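Local coordinates for Lmo2445 protein (Listeria monocytogenes EGD-e, PDB 5HZL), which is of unknown function but is a secreted, internalin-like leucine-rich repeat protein that binds calcium, at residues 159-162 and 163-167; 184-187 and 188-191. One frame throughout, in Å; residues are numbered along the deposited sequence.

Contact 1: 159-162 and 163-167. With CA (calcium ion), chain D.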
ATOM      1  N   GLY A 159      10.581   0.979   0.493  1.00 41.40           N
ATOM      2  CA  GLY A 159      11.564   1.627  -0.348  1.00 41.89           C
ATOM      3  C   GLY A 159      11.394   3.111  -0.512  1.00 41.93           C
ATOM      4  O   GLY A 159      10.806   3.784   0.332  1.00 41.46           O
ATOM      5  N   TYR A 160      11.932   3.601  -1.618  1.00 42.52           N
ATOM      6  CA  TYR A 160      11.900   5.000  -1.961  1.00 44.42           C
ATOM      7  C   TYR A 160      10.691   5.374  -2.819  1.00 45.33           C
ATOM      8  O   TYR A 160      10.302   4.615  -3.693  1.00 45.29           O
ATOM      9  CB  TYR A 160      13.189   5.328  -2.751  1.00 45.63           C
ATOM     10  CG  TYR A 160      13.312   6.772  -3.201  1.00 45.78           C
ATOM     11  CD1 TYR A 160      13.915   7.729  -2.385  1.00 46.02           C
ATOM     12  CD2 TYR A 160      12.827   7.178  -4.435  1.00 46.33           C
ATOM     13  CE1 TYR A 160      14.021   9.052  -2.783  1.00 46.73           C
ATOM     14  CE2 TYR A 160      12.932   8.497  -4.845  1.00 47.53           C
ATOM     15  CZ  TYR A 160      13.527   9.428  -4.016  1.00 47.39           C
ATOM     16  OH  TYR A 160      13.624  10.723  -4.436  1.00 48.09           O
ATOM     17  N   ILE A 161      10.109   6.544  -2.551  1.00 47.72           N
ATOM     18  CA  ILE A 161       9.009   7.071  -3.366  1.00 49.85           C
ATOM     19  C   ILE A 161       9.325   8.516  -3.727  1.00 50.60           C
ATOM     20  O   ILE A 161       9.853   9.273  -2.910  1.00 49.81           O
ATOM     21  CB  ILE A 161       7.611   6.934  -2.748  1.00 51.31           C
ATOM     22  CG1 ILE A 161       7.450   7.729  -1.458  1.00 52.09           C
ATOM     23  CG2 ILE A 161       7.318   5.465  -2.491  1.00 52.65           C
ATOM     24  CD1 ILE A 161       6.038   7.616  -0.926  1.00 51.92           C
ATOM     25  N   ALA A 162       8.991   8.874  -4.961  1.00 51.83           N
ATOM     26  CA  ALA A 162       9.266  10.192  -5.489  1.00 54.15           C
ATOM     27  C   ALA A 162       8.543  11.323  -4.763  1.00 56.34           C
ATOM     28  O   ALA A 162       7.468  11.133  -4.203  1.00 56.66           O
ATOM     29  CB  ALA A 162       8.945  10.221  -6.976  1.00 53.85           C
ATOM     30  N   GLU A 163       9.172  12.496  -4.767  1.00 60.32           N
ATOM     31  CA  GLU A 163       8.604  13.685  -4.157  1.00 62.60           C
ATOM     32  C   GLU A 163       7.292  14.053  -4.845  1.00 62.13           C
ATOM     33  O   GLU A 163       6.360  14.484  -4.182  1.00 60.22           O
ATOM     34  CB  GLU A 163       9.584  14.891  -4.205  1.00 65.18           C
ATOM     35  CG  GLU A 163      10.856  14.740  -3.363  1.00 66.87           C
ATOM     36  CD  GLU A 163      11.747  16.002  -3.311  1.00 71.94           C
ATOM     37  OE1 GLU A 163      12.725  16.016  -2.522  1.00 71.92           O
ATOM     38  OE2 GLU A 163      11.491  16.999  -4.031  1.00 75.85           O
ATOM     39  N   ASP A 164       7.227  13.837  -6.159  1.00 64.92           N
ATOM     40  CA  ASP A 164       6.042  14.195  -6.977  1.00 69.26           C
ATOM     41  C   ASP A 164       4.891  13.169  -7.185  1.00 68.63           C
ATOM     42  O   ASP A 164       3.947  13.465  -7.937  1.00 69.19           O
ATOM     43  CB  ASP A 164       6.485  14.820  -8.335  1.00 72.72           C
ATOM     44  CG  ASP A 164       7.349  13.890  -9.203  1.00 75.11           C
ATOM     45  OD1 ASP A 164       7.518  12.700  -8.879  1.00 76.98           O
ATOM     46  OD2 ASP A 164       7.867  14.371 -10.235  1.00 79.48           O
ATOM     47  N   ILE A 165       4.911  12.004  -6.535  1.00 66.02           N
ATOM     48  CA  ILE A 165       3.782  11.090  -6.752  1.00 65.48           C
ATOM     49  C   ILE A 165       2.527  11.599  -6.045  1.00 62.87           C
ATOM     50  O   ILE A 165       2.593  12.375  -5.082  1.00 62.75           O
ATOM     51  CB  ILE A 165       4.022   9.609  -6.357  1.00 67.60           C
ATOM     52  CG1 ILE A 165       4.096   9.396  -4.843  1.00 68.55           C
ATOM     53  CG2 ILE A 165       5.255   9.050  -7.070  1.00 71.10           C
ATOM     54  CD1 ILE A 165       4.141   7.922  -4.497  1.00 69.73           C
ATOM     55  N   TRP A 166       1.398  11.127  -6.556  1.00 58.64           N
ATOM     56  CA  TRP A 166       0.073  11.446  -6.071  1.00 55.74           C
ATOM     57  C   TRP A 166      -0.317  12.937  -6.217  1.00 56.74           C
ATOM     58  O   TRP A 166      -1.069  13.495  -5.404  1.00 55.17           O
ATOM     59  CB  TRP A 166      -0.146  10.885  -4.652  1.00 53.99           C
ATOM     60  CG  TRP A 166       0.162   9.394  -4.524  1.00 51.40           C
ATOM     61  CD1 TRP A 166      -0.195   8.404  -5.403  1.00 50.97           C
ATOM     62  CD2 TRP A 166       0.782   8.729  -3.414  1.00 49.86           C
ATOM     63  NE1 TRP A 166       0.226   7.183  -4.942  1.00 49.03           N
ATOM     64  CE2 TRP A 166       0.817   7.350  -3.717  1.00 48.53           C
ATOM     65  CE3 TRP A 166       1.332   9.166  -2.200  1.00 49.42           C
ATOM     66  CZ2 TRP A 166       1.381   6.405  -2.849  1.00 46.83           C
ATOM     67  CZ3 TRP A 166       1.891   8.228  -1.343  1.00 47.66           C
ATOM     68  CH2 TRP A 166       1.911   6.861  -1.675  1.00 46.94           C
HETATM   69  N   MSE A 167       0.179  13.551  -7.294  1.00 58.49           N
HETATM   70  CA  MSE A 167      -0.108  14.949  -7.620  1.00 61.04           C
HETATM   71  C   MSE A 167      -1.032  15.039  -8.800  1.00 62.99           C
HETATM   72  O   MSE A 167      -1.221  16.106  -9.383  1.00 65.94           O
HETATM   73  CB  MSE A 167       1.210  15.631  -7.926  1.00 62.67           C
HETATM   74  CG  MSE A 167       2.040  15.768  -6.662  1.00 63.19           C
HETATM   75 SE   MSE A 167       1.167  17.056  -5.458  1.00 65.99          SE
HETATM   76  CE  MSE A 167       1.626  18.740  -6.384  1.00 68.13           C
TER
HETATM   77 CA    CA D 403      13.237  18.206  -1.319  1.00 79.75          CA
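Ile161 and Ile165 meet at a type I beta turn running from Ala162 to Ile165, in the loop that joins strands 158-159 and 174-176 of the leucine-rich repeat domain. Apolar packing joins the turn to the residue before it. The two isoleucines cross at about a right angle, Ile165 CD1 lying 4.0 Å from Ile161 CB and about as far from Ile161 CD1. In Ile165, CG1 stands between the backbone N and the carbonyl carbon (chi1 71°); from there CD1 also reaches over one face of the Trp166 indole, 3.4 Å above its plane near the centre. Ile161 CD1 comes to the same ring obliquely, 4.2 Å from Trp166 CZ3. The other branch of Ile165 turns to Ala162, with CG2 3.9 Å from Ala162 CB. Trp166 NE1 donates a hydrogen bond to Pro139 O, and its ring meets Phe141.

The polar groups belong to Asp164 and Glu163. Asp164 folds its carboxylate back along the turn, placing OD1 3.4 Å from Ala162 CB, a plain contact. Glu163 instead leads away from 159-162, its chain extended beyond CG and carrying the carboxylate out to a calcium ion. The ion's other protein ligand here is Glu187 OE2. Glu163 binds through OE1 alone, 2.6 Å from the metal, while its OE2 stays at 3.4 Å.

Contact 2: 184-187 and 188-191. With CA (calcium ion), chain D.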
ATOM      1  N   SER A 184      11.639   7.448   2.393  1.00 43.56           N
ATOM      2  CA  SER A 184      11.516   8.714   1.734  1.00 45.36           C
ATOM      3  C   SER A 184      10.128   9.269   2.007  1.00 45.65           C
ATOM      4  O   SER A 184       9.237   8.526   2.424  1.00 44.83           O
ATOM      5  CB  SER A 184      11.699   8.420   0.248  1.00 46.43           C
ATOM      6  OG  SER A 184      11.441   9.534  -0.575  1.00 49.63           O
ATOM      7  N   ILE A 185       9.950  10.563   1.758  1.00 45.98           N
ATOM      8  CA  ILE A 185       8.683  11.224   1.970  1.00 46.75           C
ATOM      9  C   ILE A 185       8.102  11.759   0.654  1.00 49.12           C
ATOM     10  O   ILE A 185       8.844  12.322  -0.165  1.00 50.91           O
ATOM     11  CB  ILE A 185       8.851  12.433   2.927  1.00 47.74           C
ATOM     12  CG1 ILE A 185       9.441  11.988   4.270  1.00 47.65           C
ATOM     13  CG2 ILE A 185       7.522  13.169   3.160  1.00 47.65           C
ATOM     14  CD1 ILE A 185       9.625  13.115   5.277  1.00 48.47           C
ATOM     15  N   PRO A 186       6.777  11.576   0.436  1.00 50.01           N
ATOM     16  CA  PRO A 186       6.135  12.170  -0.739  1.00 52.23           C
ATOM     17  C   PRO A 186       5.915  13.654  -0.391  1.00 54.61           C
ATOM     18  O   PRO A 186       4.830  14.052   0.015  1.00 54.51           O
ATOM     19  CB  PRO A 186       4.821  11.402  -0.853  1.00 50.61           C
ATOM     20  CG  PRO A 186       4.527  10.945   0.525  1.00 49.12           C
ATOM     21  CD  PRO A 186       5.841  10.734   1.203  1.00 48.68           C
ATOM     22  N   GLU A 187       6.967  14.452  -0.542  1.00 57.62           N
ATOM     23  CA  GLU A 187       6.921  15.872  -0.188  1.00 60.38           C
ATOM     24  C   GLU A 187       5.864  16.747  -0.830  1.00 60.04           C
ATOM     25  O   GLU A 187       5.141  17.440  -0.122  1.00 60.07           O
ATOM     26  CB  GLU A 187       8.280  16.541  -0.405  1.00 64.06           C
ATOM     27  CG  GLU A 187       9.348  16.064   0.553  1.00 65.66           C
ATOM     28  CD  GLU A 187      10.608  16.894   0.474  1.00 69.09           C
ATOM     29  OE1 GLU A 187      11.315  16.951   1.500  1.00 70.14           O
ATOM     30  OE2 GLU A 187      10.884  17.509  -0.591  1.00 71.86           O
ATOM     31  N   ASP A 188       5.786  16.729  -2.156  1.00 59.43           N
ATOM     32  CA  ASP A 188       4.830  17.586  -2.862  1.00 60.12           C
ATOM     33  C   ASP A 188       3.416  17.568  -2.297  1.00 59.46           C
ATOM     34  O   ASP A 188       2.875  18.628  -1.962  1.00 60.74           O
ATOM     35  CB  ASP A 188       4.763  17.261  -4.362  1.00 60.76           C
ATOM     36  CG  ASP A 188       6.047  17.591  -5.113  1.00 61.14           C
ATOM     37  OD1 ASP A 188       7.114  17.775  -4.498  1.00 61.01           O
ATOM     38  OD2 ASP A 188       5.968  17.663  -6.355  1.00 62.52           O
ATOM     39  N   ILE A 189       2.842  16.372  -2.172  1.00 57.41           N
ATOM     40  CA  ILE A 189       1.472  16.227  -1.684  1.00 57.02           C
ATOM     41  C   ILE A 189       1.289  16.744  -0.250  1.00 57.43           C
ATOM     42  O   ILE A 189       0.274  17.390   0.030  1.00 57.38           O
ATOM     43  CB  ILE A 189       0.937  14.780  -1.869  1.00 56.28           C
ATOM     44  CG1 ILE A 189      -0.591  14.724  -1.745  1.00 56.34           C
ATOM     45  CG2 ILE A 189       1.628  13.800  -0.934  1.00 55.68           C
ATOM     46  CD1 ILE A 189      -1.327  15.540  -2.794  1.00 57.92           C
ATOM     47  N   PHE A 190       2.247  16.491   0.650  1.00 57.09           N
ATOM     48  CA  PHE A 190       2.110  17.007   2.017  1.00 58.11           C
ATOM     49  C   PHE A 190       2.275  18.524   2.102  1.00 60.35           C
ATOM     50  O   PHE A 190       1.638  19.164   2.935  1.00 61.22           O
ATOM     51  CB  PHE A 190       3.054  16.339   3.020  1.00 58.20           C
ATOM     52  CG  PHE A 190       2.799  14.877   3.230  1.00 57.58           C
ATOM     53  CD1 PHE A 190       1.515  14.400   3.484  1.00 58.42           C
ATOM     54  CD2 PHE A 190       3.847  13.988   3.286  1.00 57.42           C
ATOM     55  CE1 PHE A 190       1.280  13.053   3.699  1.00 57.93           C
ATOM     56  CE2 PHE A 190       3.616  12.639   3.515  1.00 57.95           C
ATOM     57  CZ  PHE A 190       2.330  12.168   3.721  1.00 57.05           C
ATOM     58  N   LEU A 191       3.118  19.089   1.240  1.00 61.80           N
ATOM     59  CA  LEU A 191       3.366  20.537   1.218  1.00 63.86           C
ATOM     60  C   LEU A 191       2.366  21.348   0.399  1.00 65.22           C
ATOM     61  O   LEU A 191       2.331  22.570   0.527  1.00 67.92           O
ATOM     62  CB  LEU A 191       4.779  20.832   0.706  1.00 64.59           C
ATOM     63  CG  LEU A 191       5.937  20.244   1.514  1.00 63.71           C
ATOM     64  CD1 LEU A 191       7.247  20.596   0.823  1.00 64.43           C
ATOM     65  CD2 LEU A 191       5.930  20.734   2.956  1.00 63.89           C
TER
HETATM   66 CA    CA D 403      13.237  18.206  -1.319  1.00 79.75          CA
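Pro186 and Phe190 form the apolar centre of this contact, where a loop of the leucine-rich repeat domain enters the short helix 187-191 with Pro186 at the N-cap. The ring crosses the proline obliquely: Pro186 CG is 3.6 Å from Phe190 CE2, and Pro186 CD approaches the same carbon. Ile185 adds a second apolar contact, coming to the ring at its edge, in its plane, with CG2 3.8 Å from Phe190 CD2. Phe190 CG lies anti to its carbonyl carbon, beside the backbone N (chi1 -64°), which turns the ring back toward the residues before the helix instead of outward. Beyond this group Phe231 touches Phe190, and Phe224 of helix 223-227 touches Ile185. On another side of the proline, Ile189 CG2 rests 4.0 Å from Pro186 CB, so the first turn of the helix touches the proline through two residues.

The backbone begins the polar part. Pro186 is the centre of an inverse gamma turn, closed by a weak bond from Glu187 N to Ile185 O. The same glutamate then uses its carbonyl: Leu191 N donates to Glu187 O at 2.9 Å, an i to i+4 helical bond with the N-H pointing fairly straight at the oxygen (156°).

At the polar end the buried Glu187 runs extended beyond CG. It binds the calcium ion through OE2, 2.6 Å from the metal, and Glu163 OE1 is the other protein ligand. Glu187 OE1 stays off the ion and lies close to Asp230 OD2, a pairing of like charges that the nearby calcium probably eases.

Contacts 1 and 2, in series along the chain with centres about 7 Å apart, lie side by side and share one calcium ion. Glu163 OE1 and Glu187 OE2 are 3.1 Å apart, one carboxylate oxygen from each contact; the ion between them probably offsets their repulsion. Asp230 is also assigned to this calcium site, but in this chain's model it does not bind the ion. Other joins do not involve the metal: Ile161 O probably accepts a hydrogen bond from Ser184 OG at 2.8 Å, Glu163 and Asp188 are hydrogen-bonded through their backbones, and Ile189 CD1 packs 3.3 Å from Trp166 O.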